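Long-range contacts in putative c-1-tetrahydrofolate synthase, cytoplasmic (Leishmania major, PDB 4A26), which probably catalyses both the NAD(P)-dependent oxidation of methylenetetrahydrofolate and the hydrolysis of the resulting methenyl form, working as a homodimer in one-carbon metabolism: residues Q7-K12 / A267-P272; G39-I44 / P94-I99; R113-I118 / D125-V130; V214-G219 / V255-F260. One frame throughout, in Å; residues are numbered along the deposited sequence.

Contact 1 (Q7-K12 / A267-P272); sequences QIIDGK and AAWISP
Gln7 and Trp269 lie side by side and point the same way from two parallel strands, with the aliphatic part of the glutamine laid over the indole. Gln7 CB sits 4.1 Å from the centroid of the six-membered ring of Trp269, 14° off the ring normal, a CH-pi contact over the face. The chain runs extended beyond CG and carries Gln7 OE1 to within 3.5 Å of Trp269 CH2; amide and ring planes stand 43° apart. Ile9 crosses the same indole at about a right angle, bringing CG1 to 3.7 Å from Trp269 CE3. On the other face of the sheet, with Ile270, lies Ile8: its CG2, anti to the backbone N, meets Pro272 CD at 3.7 Å, while Phe260 packs against Ile8, Ile270 and Pro272. Ser271 OG bonds to the backbone N of Asp237, which ties strand 269-271 to its other neighbour. Three backbone bonds set the parallel register: Gln7 N to Ala268 O, Ile270 N to Gln7 O, and Ile9 N to Ile270 O. Strand 7-8 thereby becomes an outermost strand of the parallel sheet in the NAD(P)-binding Rossmann domain, and the chain passes through Ile9 and the N-cap residue Asp10 into helix 11-32. Across the two segments, then, the hydrogen bonds are all backbone to backbone; the side chains add the CH-pi contact, the amide oxygen near the ring and apolar packing.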
# COMPACT_ATOMS: atom_id res chain seq x y z
N GLN A 7 7.44 -0.01 31.05
CA GLN A 7 6.10 0.38 31.46
C GLN A 7 5.11 -0.31 30.55
O GLN A 7 5.44 -0.69 29.42
CB GLN A 7 5.95 1.90 31.38
CG GLN A 7 5.08 2.49 32.49
CD GLN A 7 5.46 3.91 32.83
OE1 GLN A 7 5.94 4.66 31.97
NE2 GLN A 7 5.25 4.29 34.09
N ILE A 8 3.89 -0.49 31.04
CA ILE A 8 2.91 -1.34 30.38
C ILE A 8 1.88 -0.49 29.66
O ILE A 8 1.14 0.26 30.28
CB ILE A 8 2.24 -2.29 31.39
CG1 ILE A 8 3.29 -3.28 31.92
CG2 ILE A 8 1.07 -3.02 30.76
CD1 ILE A 8 2.77 -4.32 32.89
N ILE A 9 1.86 -0.61 28.33
CA ILE A 9 0.91 0.10 27.48
C ILE A 9 -0.48 -0.50 27.72
O ILE A 9 -0.84 -1.50 27.11
CB ILE A 9 1.28 -0.05 25.98
CG1 ILE A 9 2.66 0.57 25.69
CG2 ILE A 9 0.24 0.60 25.09
CD1 ILE A 9 3.11 0.40 24.25
N ASP A 10 -1.24 0.11 28.63
CA ASP A 10 -2.57 -0.38 28.96
C ASP A 10 -3.59 -0.05 27.86
O ASP A 10 -4.33 0.93 27.96
CB ASP A 10 -3.04 0.17 30.31
CG ASP A 10 -4.32 -0.49 30.81
OD1 ASP A 10 -4.87 -1.35 30.07
OD2 ASP A 10 -4.78 -0.16 31.92
N GLY A 11 -3.61 -0.88 26.82
CA GLY A 11 -4.56 -0.76 25.72
C GLY A 11 -6.02 -0.75 26.15
O GLY A 11 -6.82 -0.02 25.58
N LYS A 12 -6.36 -1.57 27.14
CA LYS A 12 -7.72 -1.66 27.68
C LYS A 12 -8.21 -0.31 28.19
O LYS A 12 -9.34 0.11 27.91
CB LYS A 12 -7.81 -2.69 28.82
CG LYS A 12 -8.04 -4.13 28.36
N ALA A 267 12.93 -3.19 27.36
CA ALA A 267 12.05 -2.20 26.75
C ALA A 267 11.73 -1.05 27.69
O ALA A 267 11.83 -1.18 28.91
CB ALA A 267 10.75 -2.87 26.28
N ALA A 268 11.35 0.09 27.11
CA ALA A 268 10.81 1.22 27.87
C ALA A 268 9.29 1.14 27.92
O ALA A 268 8.67 1.47 28.94
CB ALA A 268 11.25 2.54 27.26
N TRP A 269 8.68 0.72 26.82
CA TRP A 269 7.24 0.52 26.74
C TRP A 269 6.92 -0.83 26.10
O TRP A 269 7.61 -1.27 25.18
CB TRP A 269 6.59 1.63 25.92
CG TRP A 269 6.60 2.96 26.59
CD1 TRP A 269 7.59 3.91 26.53
CD2 TRP A 269 5.58 3.50 27.44
NE1 TRP A 269 7.23 5.00 27.28
CE2 TRP A 269 6.00 4.78 27.85
CE3 TRP A 269 4.34 3.03 27.89
CZ2 TRP A 269 5.24 5.60 28.68
CZ3 TRP A 269 3.57 3.84 28.72
CH2 TRP A 269 4.03 5.11 29.11
N ILE A 270 5.86 -1.47 26.58
CA ILE A 270 5.41 -2.74 26.03
C ILE A 270 3.90 -2.91 26.26
O ILE A 270 3.36 -2.38 27.22
CB ILE A 270 6.21 -3.92 26.64
CG1 ILE A 270 5.89 -5.23 25.92
CG2 ILE A 270 5.93 -4.06 28.12
CD1 ILE A 270 7.00 -6.25 26.05
N SER A 271 3.23 -3.62 25.35
CA SER A 271 1.81 -3.95 25.52
C SER A 271 1.67 -5.47 25.63
O SER A 271 2.00 -6.19 24.69
CB SER A 271 1.00 -3.45 24.34
OG SER A 271 1.32 -4.18 23.17
N PRO A 272 1.16 -5.95 26.77
CA PRO A 272 1.09 -7.39 26.99
C PRO A 272 -0.10 -8.04 26.29
O PRO A 272 -1.04 -7.35 25.91
CB PRO A 272 0.90 -7.48 28.50
CG PRO A 272 0.07 -6.28 28.82
CD PRO A 272 0.48 -5.21 27.85

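Contact 2 (G39-I44 / P94-I99); sequences GLASII and PNCHGI
Asn95 makes the first approach to Gly39, through its backbone: Gly39 CA lies 3.4 Å from Asn95 O in a CA-H...O contact. Cys96 follows with SG 3.4 Å from Ala41 CB. At His97 the imidazole takes part. Its CG is anti to the carbonyl carbon (chi1 -55°), and chi2 of 80° turns the ring so that ND1 accepts the N-H of Gly39 at 3.1 Å, the donor tilted 21° from the ring plane. Phe293 of helix 279-297 meets the same imidazole edge-to-face. The backbone N of His97 gives its hydrogen to Gly39 O at 2.9 Å, and Gly98 N bonds to that same oxygen. From Gly98 on the two chains are parallel strands of the three-stranded sheet in the catalytic domain; Gly98 O accepts from Ala41 N at 2.8 Å, and Leu40 CD1 lies 4.0 Å from Gly98 O. Ile99 ends the walk on the face shared by Ala41, CG1 4.3 Å from Ala41 CB. Gly39 thus has both polar backbone atoms engaged, its N by the imidazole and its O by two N-H groups. Since a backbone N-H can only donate, ND1 is probably unprotonated here, consistent with a neutral ring whose proton is on NE2.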
# COMPACT_ATOMS: atom_id res chain seq x y z
N GLY A 39 -24.60 5.03 12.43
CA GLY A 39 -25.10 3.68 12.38
C GLY A 39 -23.99 2.75 11.95
O GLY A 39 -23.38 2.95 10.90
N LEU A 40 -23.71 1.74 12.78
CA LEU A 40 -22.82 0.66 12.40
C LEU A 40 -23.68 -0.54 12.03
O LEU A 40 -24.44 -1.04 12.85
CB LEU A 40 -21.89 0.29 13.56
CG LEU A 40 -20.87 -0.80 13.26
CD1 LEU A 40 -20.03 -0.43 12.04
CD2 LEU A 40 -19.99 -1.03 14.48
N ALA A 41 -23.55 -0.97 10.78
CA ALA A 41 -24.30 -2.11 10.28
C ALA A 41 -23.37 -3.31 10.13
O ALA A 41 -22.21 -3.16 9.75
CB ALA A 41 -24.93 -1.78 8.94
N SER A 42 -23.89 -4.49 10.43
CA SER A 42 -23.15 -5.73 10.21
C SER A 42 -24.01 -6.74 9.47
O SER A 42 -25.24 -6.73 9.59
CB SER A 42 -22.66 -6.32 11.54
OG SER A 42 -23.75 -6.61 12.40
N ILE A 43 -23.36 -7.60 8.69
CA ILE A 43 -24.02 -8.73 8.07
C ILE A 43 -23.33 -10.00 8.53
O ILE A 43 -22.12 -10.13 8.42
CB ILE A 43 -23.99 -8.64 6.53
CG1 ILE A 43 -24.72 -7.39 6.05
CG2 ILE A 43 -24.64 -9.86 5.91
CD1 ILE A 43 -24.63 -7.14 4.55
N ILE A 44 -24.11 -10.93 9.08
CA ILE A 44 -23.62 -12.24 9.47
C ILE A 44 -24.47 -13.28 8.75
O ILE A 44 -25.69 -13.13 8.66
CB ILE A 44 -23.65 -12.45 11.00
CG1 ILE A 44 -22.95 -13.76 11.38
CG2 ILE A 44 -25.08 -12.44 11.53
CD1 ILE A 44 -22.97 -14.05 12.87
N PRO A 94 -29.22 5.54 4.37
CA PRO A 94 -28.49 6.68 4.95
C PRO A 94 -28.43 6.69 6.47
O PRO A 94 -27.70 7.50 7.04
CB PRO A 94 -29.27 7.90 4.43
CG PRO A 94 -30.63 7.40 4.12
CD PRO A 94 -30.52 5.94 3.80
N ASN A 95 -29.18 5.81 7.13
CA ASN A 95 -29.10 5.63 8.58
C ASN A 95 -27.85 4.84 8.98
O ASN A 95 -27.40 4.89 10.12
CB ASN A 95 -30.34 4.91 9.11
CG ASN A 95 -31.64 5.60 8.71
OD1 ASN A 95 -32.06 6.57 9.34
ND2 ASN A 95 -32.28 5.09 7.67
N CYS A 96 -27.30 4.12 8.00
CA CYS A 96 -26.14 3.26 8.19
C CYS A 96 -24.93 3.88 7.51
O CYS A 96 -24.95 4.15 6.31
CB CYS A 96 -26.44 1.88 7.60
SG CYS A 96 -25.01 1.01 6.94
N HIS A 97 -23.87 4.09 8.29
CA HIS A 97 -22.66 4.77 7.81
C HIS A 97 -21.47 3.84 7.70
O HIS A 97 -20.61 4.03 6.84
CB HIS A 97 -22.33 5.95 8.74
CG HIS A 97 -23.46 6.91 8.90
ND1 HIS A 97 -24.52 6.68 9.75
CD2 HIS A 97 -23.72 8.10 8.29
CE1 HIS A 97 -25.37 7.69 9.67
NE2 HIS A 97 -24.91 8.56 8.80
N GLY A 98 -21.41 2.84 8.58
CA GLY A 98 -20.39 1.79 8.51
C GLY A 98 -21.03 0.44 8.21
O GLY A 98 -22.15 0.15 8.67
N ILE A 99 -20.33 -0.37 7.42
CA ILE A 99 -20.83 -1.69 7.02
C ILE A 99 -19.72 -2.72 7.13
O ILE A 99 -18.70 -2.62 6.45
CB ILE A 99 -21.35 -1.68 5.56
CG1 ILE A 99 -22.58 -0.78 5.43
CG2 ILE A 99 -21.69 -3.09 5.09
CD1 ILE A 99 -23.08 -0.60 4.00

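Contact 3 (R113-I118 / D125-V130); sequences RAIEKI and DALLPV
Glu116 and Leu128 bring the backbones closest, their CA atoms 6.3 Å apart, where the C-terminal part of helix 111-116 faces the residues leading into helix 129-136. This is a short connection between the two helices, near the passage from the catalytic domain to the NAD(P)-binding Rossmann domain, joined by packing. Leu128 stands at the N-cap position of the second helix, and its backbone N is bonded to Asp123 OD2 in the intervening loop. Its side chain supplies the main wedge: CG is anti to the carbonyl carbon (chi1 -76°), and the two methyls part, CD2 resting near the backbone of Ile115 and Glu116, CD1 3.4 Å from Ile118 O. Ile115 and Leu128 slide past each other in opposite directions, CG2 of Ile115 lying 4.2 Å from Leu128 CD2. The same CG2, anti to its own backbone N, also meets Leu127 CB at 3.9 Å. Glu116 bends at chi2 (76°), its carboxylate crossing Pro129. The charge is answered across the dimer interface, where Glu116 OE2 forms a salt bridge with Arg140 NH2 of the second subunit. The other oxygen, Glu116 OE1, lies 3.7 Å from Pro129 CD.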
# COMPACT_ATOMS: atom_id res chain seq x y z
N ARG A 113 -15.87 -10.94 -3.16
CA ARG A 113 -16.95 -10.47 -4.02
C ARG A 113 -18.08 -9.81 -3.22
O ARG A 113 -18.65 -8.81 -3.65
CB ARG A 113 -17.49 -11.62 -4.88
CG ARG A 113 -18.76 -11.33 -5.68
CD ARG A 113 -18.84 -12.16 -6.97
NE ARG A 113 -20.21 -12.55 -7.31
CZ ARG A 113 -21.15 -11.73 -7.78
NH1 ARG A 113 -20.91 -10.43 -7.97
NH2 ARG A 113 -22.36 -12.21 -8.05
N ALA A 114 -18.40 -10.37 -2.05
CA ALA A 114 -19.39 -9.78 -1.16
C ALA A 114 -18.91 -8.46 -0.57
O ALA A 114 -19.70 -7.55 -0.36
CB ALA A 114 -19.75 -10.75 -0.04
N ILE A 115 -17.60 -8.37 -0.31
CA ILE A 115 -16.99 -7.15 0.20
C ILE A 115 -16.86 -6.04 -0.86
O ILE A 115 -16.92 -4.86 -0.53
CB ILE A 115 -15.58 -7.44 0.79
CG1 ILE A 115 -15.70 -8.29 2.06
CG2 ILE A 115 -14.85 -6.15 1.10
CD1 ILE A 115 -14.42 -9.03 2.43
N GLU A 116 -16.69 -6.43 -2.12
CA GLU A 116 -16.53 -5.46 -3.21
C GLU A 116 -17.83 -4.66 -3.41
O GLU A 116 -17.78 -3.50 -3.82
CB GLU A 116 -16.12 -6.17 -4.52
CG GLU A 116 -15.03 -5.43 -5.32
CD GLU A 116 -13.62 -5.58 -4.74
OE1 GLU A 116 -13.48 -5.95 -3.55
OE2 GLU A 116 -12.64 -5.31 -5.47
N LYS A 117 -18.97 -5.29 -3.11
CA LYS A 117 -20.28 -4.64 -3.17
C LYS A 117 -20.39 -3.44 -2.23
O LYS A 117 -21.16 -2.51 -2.51
CB LYS A 117 -21.41 -5.62 -2.83
CG LYS A 117 -22.03 -6.30 -4.03
CD LYS A 117 -23.10 -5.43 -4.69
CE LYS A 117 -23.58 -6.05 -6.01
NZ LYS A 117 -24.65 -5.25 -6.69
N ILE A 118 -19.67 -3.47 -1.11
CA ILE A 118 -19.73 -2.37 -0.15
C ILE A 118 -19.20 -1.10 -0.81
O ILE A 118 -18.20 -1.13 -1.52
CB ILE A 118 -18.90 -2.66 1.13
CG1 ILE A 118 -19.47 -3.87 1.88
CG2 ILE A 118 -18.89 -1.44 2.04
CD1 ILE A 118 -18.54 -4.42 2.95
N ASP A 125 -14.24 -1.55 7.92
CA ASP A 125 -13.04 -2.37 8.17
C ASP A 125 -11.87 -2.03 7.23
O ASP A 125 -10.74 -2.45 7.47
CB ASP A 125 -13.37 -3.87 8.11
CG ASP A 125 -13.70 -4.47 9.47
OD1 ASP A 125 -13.06 -4.06 10.47
OD2 ASP A 125 -14.57 -5.37 9.54
N ALA A 126 -12.15 -1.28 6.17
CA ALA A 126 -11.13 -0.89 5.19
C ALA A 126 -10.58 -2.10 4.44
O ALA A 126 -9.36 -2.22 4.26
CB ALA A 126 -10.00 -0.13 5.87
N LEU A 127 -11.48 -2.99 4.02
CA LEU A 127 -11.11 -4.23 3.34
C LEU A 127 -11.08 -4.11 1.80
O LEU A 127 -10.56 -4.98 1.12
CB LEU A 127 -12.07 -5.35 3.75
CG LEU A 127 -11.91 -5.84 5.19
CD1 LEU A 127 -13.18 -6.52 5.68
CD2 LEU A 127 -10.71 -6.77 5.31
N LEU A 128 -11.67 -3.03 1.28
CA LEU A 128 -11.68 -2.78 -0.16
C LEU A 128 -10.29 -2.39 -0.65
O LEU A 128 -9.55 -1.70 0.06
CB LEU A 128 -12.67 -1.65 -0.50
CG LEU A 128 -14.16 -1.99 -0.49
CD1 LEU A 128 -14.98 -0.73 -0.63
CD2 LEU A 128 -14.50 -2.97 -1.59
N PRO A 129 -9.90 -2.85 -1.86
CA PRO A 129 -8.61 -2.46 -2.44
C PRO A 129 -8.42 -0.94 -2.56
O PRO A 129 -7.33 -0.44 -2.27
CB PRO A 129 -8.64 -3.10 -3.82
CG PRO A 129 -9.49 -4.30 -3.64
CD PRO A 129 -10.53 -3.94 -2.62
N VAL A 130 -9.46 -0.23 -2.97
CA VAL A 130 -9.39 1.22 -3.11
C VAL A 130 -9.02 1.91 -1.78
O VAL A 130 -8.22 2.84 -1.77
CB VAL A 130 -10.69 1.82 -3.71
CG1 VAL A 130 -11.89 1.56 -2.80
CG2 VAL A 130 -10.52 3.30 -4.00

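Contact 4 (V214-G219 / V255-F260); sequences VIAAMG and VGDVCF
Asp257 reaches across to the residues that follow strand 213-216, and nearly all of the contact runs along its side chain. CB starts it, packed 3.6 Å from the methyl CB of Ala216. The next step sets the direction: CG is anti to the carbonyl carbon of Asp257 (chi1 -79°), beside its backbone N, and CG comes within 3.6 Å of Gly219 N. Of the two carboxylate oxygens at the tip, OD2 does most of the work. It accepts from Gly219 N at 3.0 Å through its syn lone pair, the N-H...O angle being 147°, and takes a second, weak bond from Met218 N at the same length but at only 123°. Met218 CB lies close to this oxygen as well. OD1 adds another weak bond, 3.3 Å from Gly219 N, so that Gly219 sees both oxygens. Two neighbouring backbone N-H groups therefore face one carboxylate, which would tend to stabilise its negative charge. Val258 CG2 packs 3.7 Å from the same Ala216 CB. The base of Asp257 is held in turn by Asp237, whose carboxylate accepts from the backbone N of both Asp257 and Val258. All this lies at the C-terminal end of strand 213-216 in the parallel sheet of a Rossmann fold, the edge whose loops generally bind the dinucleotide in such domains and probably do so here.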
# COMPACT_ATOMS: atom_id res chain seq x y z
N VAL A 214 8.82 -1.85 17.75
CA VAL A 214 8.68 -3.23 17.28
C VAL A 214 7.22 -3.65 17.35
O VAL A 214 6.57 -3.52 18.40
CB VAL A 214 9.49 -4.22 18.13
CG1 VAL A 214 9.30 -5.64 17.60
CG2 VAL A 214 10.97 -3.85 18.14
N ILE A 215 6.71 -4.16 16.23
CA ILE A 215 5.33 -4.62 16.14
C ILE A 215 5.38 -6.12 15.90
O ILE A 215 5.82 -6.56 14.83
CB ILE A 215 4.56 -3.90 15.01
CG1 ILE A 215 4.84 -2.39 15.03
CG2 ILE A 215 3.07 -4.13 15.15
CD1 ILE A 215 4.48 -1.72 16.33
N ALA A 216 4.98 -6.89 16.90
CA ALA A 216 4.99 -8.35 16.81
C ALA A 216 3.64 -8.85 16.30
O ALA A 216 2.66 -8.92 17.06
CB ALA A 216 5.30 -8.95 18.16
N ALA A 217 3.59 -9.20 15.02
CA ALA A 217 2.35 -9.58 14.35
C ALA A 217 2.46 -10.89 13.57
O ALA A 217 1.65 -11.14 12.68
CB ALA A 217 1.90 -8.46 13.42
N MET A 218 3.44 -11.72 13.89
CA MET A 218 3.65 -12.97 13.14
C MET A 218 2.59 -14.01 13.49
O MET A 218 2.17 -14.77 12.62
CB MET A 218 5.06 -13.53 13.36
CG MET A 218 6.15 -12.77 12.64
SD MET A 218 6.70 -13.51 11.09
CE MET A 218 5.15 -13.84 10.24
N GLY A 219 2.18 -14.04 14.75
CA GLY A 219 1.21 -15.02 15.26
C GLY A 219 1.82 -16.29 15.83
O GLY A 219 1.17 -17.33 15.89
N VAL A 255 -1.58 -16.15 24.52
CA VAL A 255 -0.17 -15.82 24.69
C VAL A 255 0.35 -15.09 23.45
O VAL A 255 0.09 -15.52 22.33
CB VAL A 255 0.68 -17.08 24.92
CG1 VAL A 255 2.01 -16.73 25.56
CG2 VAL A 255 -0.07 -18.08 25.78
N GLY A 256 1.07 -14.00 23.66
CA GLY A 256 1.56 -13.17 22.57
C GLY A 256 2.85 -13.66 21.94
O GLY A 256 3.46 -14.62 22.42
N ASP A 257 3.27 -12.99 20.87
CA ASP A 257 4.52 -13.28 20.18
C ASP A 257 5.75 -12.99 21.03
O ASP A 257 6.79 -13.64 20.89
CB ASP A 257 4.63 -12.46 18.89
CG ASP A 257 3.82 -13.04 17.74
OD1 ASP A 257 2.84 -13.77 17.98
OD2 ASP A 257 4.18 -12.75 16.57
N VAL A 258 5.63 -12.00 21.91
CA VAL A 258 6.75 -11.53 22.70
C VAL A 258 6.82 -12.25 24.03
O VAL A 258 5.79 -12.53 24.63
CB VAL A 258 6.63 -10.02 22.97
CG1 VAL A 258 7.83 -9.51 23.76
CG2 VAL A 258 6.47 -9.26 21.65
N CYS A 259 8.03 -12.59 24.46
CA CYS A 259 8.26 -13.06 25.82
C CYS A 259 8.26 -11.84 26.73
O CYS A 259 9.26 -11.14 26.84
CB CYS A 259 9.58 -13.81 25.93
SG CYS A 259 9.63 -15.32 24.96
N PHE A 260 7.12 -11.60 27.37
CA PHE A 260 6.89 -10.36 28.08
C PHE A 260 7.93 -10.07 29.16
O PHE A 260 8.57 -9.01 29.16
CB PHE A 260 5.50 -10.35 28.70
CG PHE A 260 5.23 -9.13 29.52
CD1 PHE A 260 4.91 -7.93 28.91
CD2 PHE A 260 5.33 -9.17 30.91
CE1 PHE A 260 4.68 -6.79 29.66
CE2 PHE A 260 5.10 -8.04 31.66
CZ PHE A 260 4.78 -6.85 31.04

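How the contacts relate
From the N terminus, strand 7-8 first joins the sheet of the NAD(P)-binding domain, but its partner comes only at 267-272, so contact 1 closes a loop that encloses the other three. Helix 11-32 carries the chain to the catalytic domain, where contact 2 closes the loop from 39-44 to 94-99. Contact 3 follows in series, closing the short loop from 113-118 to 125-130 near the passage between the domains, and touches contact 2 through Ile118 CD1 and Ile99 O. Contact 4, back in the NAD(P)-binding domain, closes the loop from 214-219 to 255-260 and touches contact 1, with Val258 on Ile270. Contacts 1 and 2, on opposite sides of the chain's centre, have centres about 33 Å apart.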